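Local coordinates for protein glucose-1-phosphate thymidylyltransferase (PDB 4ECM) that catalyses the transfer of a thymidylyl group from dTTP to glucose 1-phosphate, giving dTDP-glucose and pyrophosphate in dTDP-L-rhamnose biosynthesis, at residues P56-K66 and F88-F99. Residues are numbered along the deposited sequence; the frame is centred on the assembly and turned at random.
Sequences PMIYHAVYKLK and FLGSGQEFGVSF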
loop_
_atom_site.group_PDB
_atom_site.type_symbol
_atom_site.label_atom_id
_atom_site.label_comp_id
_atom_site.label_asym_id
_atom_site.label_seq_id
_atom_site.Cartn_x
_atom_site.Cartn_y
_atom_site.Cartn_z
ATOM N N PRO A 56 -0.866 -13.371 -12.746
ATOM C CA PRO A 56 -0.177 -13.515 -11.473
ATOM C C PRO A 56 -0.265 -14.972 -11.061
ATOM O O PRO A 56 -1.277 -15.610 -11.313
ATOM C CB PRO A 56 -1.002 -12.670 -10.515
ATOM C CG PRO A 56 -1.822 -11.821 -11.330
ATOM C CD PRO A 56 -1.986 -12.433 -12.670
ATOM N N MET A 57 0.779 -15.482 -10.434
ATOM C CA MET A 57 0.858 -16.883 -10.044
ATOM C C MET A 57 -0.415 -17.421 -9.384
ATOM O O MET A 57 -0.861 -18.509 -9.709
ATOM C CB MET A 57 2.048 -17.067 -9.099
ATOM C CG MET A 57 2.315 -18.494 -8.624
ATOM S SD MET A 57 3.683 -18.588 -7.427
ATOM C CE MET A 57 5.053 -17.765 -8.299
ATOM N N ILE A 58 -1.003 -16.646 -8.480
ATOM C CA ILE A 58 -2.164 -17.118 -7.715
ATOM C C ILE A 58 -3.420 -17.350 -8.552
ATOM O O ILE A 58 -4.286 -18.139 -8.155
ATOM C CB ILE A 58 -2.437 -16.202 -6.485
ATOM C CG1 ILE A 58 -3.315 -16.919 -5.450
ATOM C CG2 ILE A 58 -2.997 -14.854 -6.901
ATOM C CD1 ILE A 58 -3.399 -16.174 -4.150
ATOM N N TYR A 59 -3.525 -16.689 -9.709
ATOM C CA TYR A 59 -4.691 -16.879 -10.576
ATOM C C TYR A 59 -4.819 -18.325 -11.023
ATOM O O TYR A 59 -5.921 -18.802 -11.235
ATOM C CB TYR A 59 -4.630 -16.004 -11.831
ATOM C CG TYR A 59 -5.169 -14.594 -11.705
ATOM C CD1 TYR A 59 -5.125 -13.902 -10.503
ATOM C CD2 TYR A 59 -5.643 -13.915 -12.832
ATOM C CE1 TYR A 59 -5.592 -12.591 -10.409
ATOM C CE2 TYR A 59 -6.103 -12.605 -12.746
ATOM C CZ TYR A 59 -6.069 -11.952 -11.532
ATOM O OH TYR A 59 -6.533 -10.668 -11.439
ATOM N N HIS A 60 -3.695 -19.007 -11.186
ATOM C CA HIS A 60 -3.710 -20.394 -11.648
ATOM C C HIS A 60 -4.459 -21.293 -10.663
ATOM O O HIS A 60 -5.279 -22.097 -11.077
ATOM C CB HIS A 60 -2.290 -20.918 -11.911
ATOM C CG HIS A 60 -1.591 -20.208 -13.026
ATOM N ND1 HIS A 60 -1.538 -20.707 -14.308
ATOM C CD2 HIS A 60 -0.966 -19.004 -13.065
ATOM C CE1 HIS A 60 -0.882 -19.858 -15.084
ATOM N NE2 HIS A 60 -0.535 -18.809 -14.357
ATOM N N ALA A 61 -4.201 -21.111 -9.372
ATOM C CA ALA A 61 -4.840 -21.909 -8.337
ATOM C C ALA A 61 -6.338 -21.622 -8.279
ATOM O O ALA A 61 -7.168 -22.544 -8.135
ATOM C CB ALA A 61 -4.178 -21.648 -6.999
ATOM N N VAL A 62 -6.689 -20.349 -8.417
ATOM C CA VAL A 62 -8.090 -19.935 -8.421
ATOM C C VAL A 62 -8.831 -20.611 -9.599
ATOM O O VAL A 62 -9.888 -21.201 -9.415
ATOM C CB VAL A 62 -8.221 -18.395 -8.507
ATOM C CG1 VAL A 62 -9.684 -17.973 -8.686
ATOM C CG2 VAL A 62 -7.584 -17.714 -7.250
ATOM N N TYR A 63 -8.239 -20.558 -10.793
ATOM C CA TYR A 63 -8.862 -21.139 -11.971
ATOM C C TYR A 63 -8.997 -22.667 -11.819
ATOM O O TYR A 63 -10.008 -23.227 -12.228
ATOM C CB TYR A 63 -8.062 -20.788 -13.226
ATOM C CG TYR A 63 -8.789 -21.078 -14.543
ATOM C CD1 TYR A 63 -9.687 -20.151 -15.077
ATOM C CD2 TYR A 63 -8.562 -22.253 -15.256
ATOM C CE1 TYR A 63 -10.347 -20.393 -16.270
ATOM C CE2 TYR A 63 -9.223 -22.511 -16.453
ATOM C CZ TYR A 63 -10.111 -21.574 -16.955
ATOM O OH TYR A 63 -10.772 -21.795 -18.138
ATOM N N LYS A 64 -7.984 -23.334 -11.243
ATOM C CA LYS A 64 -8.065 -24.779 -11.032
ATOM C C LYS A 64 -9.291 -25.147 -10.201
ATOM O O LYS A 64 -10.004 -26.095 -10.517
ATOM C CB LYS A 64 -6.826 -25.323 -10.315
ATOM C CG LYS A 64 -5.569 -25.378 -11.125
ATOM C CD LYS A 64 -5.662 -26.366 -12.298
ATOM C CE LYS A 64 -4.367 -26.335 -13.087
ATOM N NZ LYS A 64 -4.458 -27.032 -14.368
ATOM N N LEU A 65 -9.508 -24.407 -9.120
ATOM C CA LEU A 65 -10.642 -24.659 -8.236
ATOM C C LEU A 65 -11.960 -24.295 -8.928
ATOM O O LEU A 65 -12.924 -25.066 -8.916
ATOM C CB LEU A 65 -10.466 -23.902 -6.918
ATOM C CG LEU A 65 -9.305 -24.382 -6.036
ATOM C CD1 LEU A 65 -8.959 -23.365 -4.949
ATOM C CD2 LEU A 65 -9.604 -25.776 -5.433
ATOM N N LYS A 66 -11.995 -23.143 -9.570
ATOM C CA LYS A 66 -13.209 -22.727 -10.245
ATOM C C LYS A 66 -13.655 -23.761 -11.287
ATOM O O LYS A 66 -14.839 -24.081 -11.371
ATOM C CB LYS A 66 -13.033 -21.399 -10.951
ATOM C CG LYS A 66 -14.339 -20.925 -11.596
ATOM C CD LYS A 66 -14.115 -19.771 -12.507
ATOM C CE LYS A 66 -15.434 -19.287 -13.110
ATOM N NZ LYS A 66 -15.198 -18.170 -14.064
ATOM N N PHE A 88 -5.754 -7.787 -5.957
ATOM C CA PHE A 88 -5.931 -8.640 -7.157
ATOM C C PHE A 88 -7.225 -9.436 -7.156
ATOM O O PHE A 88 -7.932 -9.493 -8.172
ATOM C CB PHE A 88 -4.826 -9.690 -7.292
ATOM C CG PHE A 88 -3.664 -9.271 -8.122
ATOM C CD1 PHE A 88 -3.745 -9.325 -9.514
ATOM C CD2 PHE A 88 -2.458 -8.895 -7.530
ATOM C CE1 PHE A 88 -2.647 -8.962 -10.312
ATOM C CE2 PHE A 88 -1.348 -8.534 -8.321
ATOM C CZ PHE A 88 -1.443 -8.564 -9.710
ATOM N N LEU A 89 -7.528 -10.064 -6.022
ATOM C CA LEU A 89 -8.614 -11.041 -5.971
ATOM C C LEU A 89 -10.010 -10.546 -5.603
ATOM O O LEU A 89 -11.021 -11.119 -6.040
ATOM C CB LEU A 89 -8.188 -12.189 -5.061
ATOM C CG LEU A 89 -6.995 -13.055 -5.526
ATOM C CD1 LEU A 89 -6.791 -14.193 -4.532
ATOM C CD2 LEU A 89 -7.183 -13.639 -6.925
ATOM N N GLY A 90 -10.069 -9.511 -4.778
ATOM C CA GLY A 90 -11.327 -8.933 -4.371
ATOM C C GLY A 90 -12.250 -9.897 -3.660
ATOM O O GLY A 90 -11.809 -10.782 -2.932
ATOM N N SER A 91 -13.542 -9.722 -3.870
ATOM C CA SER A 91 -14.525 -10.597 -3.269
ATOM C C SER A 91 -14.558 -11.937 -3.984
ATOM O O SER A 91 -15.070 -12.919 -3.454
ATOM C CB SER A 91 -15.898 -9.987 -3.434
ATOM O OG SER A 91 -16.226 -9.986 -4.812
ATOM N N GLY A 92 -14.053 -11.953 -5.212
ATOM C CA GLY A 92 -14.067 -13.158 -6.060
ATOM C C GLY A 92 -15.165 -13.092 -7.112
ATOM O O GLY A 92 -15.214 -13.906 -8.041
ATOM N N GLN A 93 -16.019 -12.089 -6.997
ATOM C CA GLN A 93 -17.153 -11.931 -7.899
ATOM C C GLN A 93 -16.739 -11.819 -9.367
ATOM O O GLN A 93 -17.382 -12.401 -10.231
ATOM C CB GLN A 93 -17.975 -10.708 -7.488
ATOM C CG GLN A 93 -19.477 -10.810 -7.802
ATOM C CD GLN A 93 -19.822 -10.628 -9.262
ATOM O OE1 GLN A 93 -19.137 -9.902 -10.004
ATOM N NE2 GLN A 93 -20.926 -11.258 -9.683
ATOM N N GLU A 94 -15.671 -11.084 -9.645
ATOM C CA GLU A 94 -15.207 -10.926 -11.017
ATOM C C GLU A 94 -14.766 -12.259 -11.640
ATOM O O GLU A 94 -14.800 -12.411 -12.864
ATOM C CB GLU A 94 -14.085 -9.880 -11.088
ATOM C CG GLU A 94 -14.545 -8.491 -10.675
ATOM C CD GLU A 94 -13.455 -7.439 -10.770
ATOM O OE1 GLU A 94 -12.333 -7.760 -11.231
ATOM O OE2 GLU A 94 -13.728 -6.282 -10.385
ATOM N N PHE A 95 -14.379 -13.223 -10.801
ATOM C CA PHE A 95 -13.939 -14.548 -11.271
ATOM C C PHE A 95 -15.002 -15.627 -11.118
ATOM O O PHE A 95 -14.732 -16.796 -11.356
ATOM C CB PHE A 95 -12.708 -15.008 -10.478
ATOM C CG PHE A 95 -11.605 -14.000 -10.424
ATOM C CD1 PHE A 95 -10.798 -13.772 -11.527
ATOM C CD2 PHE A 95 -11.355 -13.289 -9.270
ATOM C CE1 PHE A 95 -9.765 -12.830 -11.481
ATOM C CE2 PHE A 95 -10.335 -12.351 -9.222
ATOM C CZ PHE A 95 -9.538 -12.125 -10.335
ATOM N N GLY A 96 -16.208 -15.264 -10.725
ATOM C CA GLY A 96 -17.232 -16.272 -10.489
ATOM C C GLY A 96 -16.994 -17.126 -9.237
ATOM O O GLY A 96 -17.526 -18.233 -9.127
ATOM N N VAL A 97 -16.189 -16.637 -8.288
ATOM C CA VAL A 97 -15.964 -17.371 -7.037
ATOM C C VAL A 97 -16.254 -16.474 -5.837
ATOM O O VAL A 97 -16.719 -15.355 -5.981
ATOM C CB VAL A 97 -14.554 -17.963 -6.931
ATOM C CG1 VAL A 97 -14.320 -18.978 -8.046
ATOM C CG2 VAL A 97 -13.494 -16.841 -6.940
ATOM N N SER A 98 -15.968 -16.977 -4.649
ATOM C CA SER A 98 -16.254 -16.260 -3.440
ATOM C C SER A 98 -15.076 -16.458 -2.477
ATOM O O SER A 98 -14.765 -17.595 -2.117
ATOM C CB SER A 98 -17.557 -16.821 -2.899
ATOM O OG SER A 98 -18.017 -16.092 -1.815
ATOM N N PHE A 99 -14.408 -15.360 -2.092
ATOM C CA PHE A 99 -13.220 -15.433 -1.246
ATOM C C PHE A 99 -13.433 -15.014 0.196
ATOM O O PHE A 99 -14.215 -14.119 0.495
ATOM C CB PHE A 99 -12.077 -14.552 -1.805
ATOM C CG PHE A 99 -11.534 -15.008 -3.142
ATOM C CD1 PHE A 99 -11.020 -16.285 -3.297
ATOM C CD2 PHE A 99 -11.480 -14.138 -4.219
ATOM C CE1 PHE A 99 -10.518 -16.705 -4.512
ATOM C CE2 PHE A 99 -10.973 -14.545 -5.446
ATOM C CZ PHE A 99 -10.485 -15.825 -5.594
#
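With CG beside the backbone N on both residues (chi1 -86° in Tyr-59, -51° in Phe-95), the two rings meet as a T-shaped pair: the edge of Phe-95 points into the face of Tyr-59, with centroids 5.1 Å apart. Phe-95 CZ also lies 3.5 Å from Tyr-59 OH. The phenol oxygen then sits near the ring planes of both Phe-95 and Phe-88, so it meets their weakly positive C-H rims. Phe-88, its plane at 88° to that of Tyr-59, completes an aromatic cluster, and Val-44 of the second subunit packs on it. Pro-56 CB lies over one face of Phe-88, toward its edge, while its CD sits over the centre of the Tyr-59 ring; a compact apolar ring can thus serve two aromatic faces.

Further along helix 57-67, branched aliphatic groups take over. Val-62 has CG1 anti to its backbone N, and both methyls bear on Phe-99 CZ, each at 3.8 Å. Leu-89 divides its branches: CD1 meets Ile-58 CD1 at 3.9 Å, while CD2 touches both Tyr-59 CE1 and Val-62 CG2. At the far end of the segment, the partly exposed Lys-66, extended beyond CG, suits its place twice over: its aliphatic stem lays CB and CG on Val-97 CG1, and NZ makes a weak hydrogen bond to Phe-95 O, though the position of NZ is less certain. Gly-96, with positive phi, leaves room for the lysine's CE.

The contact joins helix 57-67 to the end of helix 82-89 and the turn leading into strand 98-103, on one side of the parallel part of the nucleotidyltransferase's Rossmann-like sheet. Val-62 and Ile-58 rest on Ile-29 of strand 25-30, Leu-89 and Phe-99 on Ile-75 of strand 72-77.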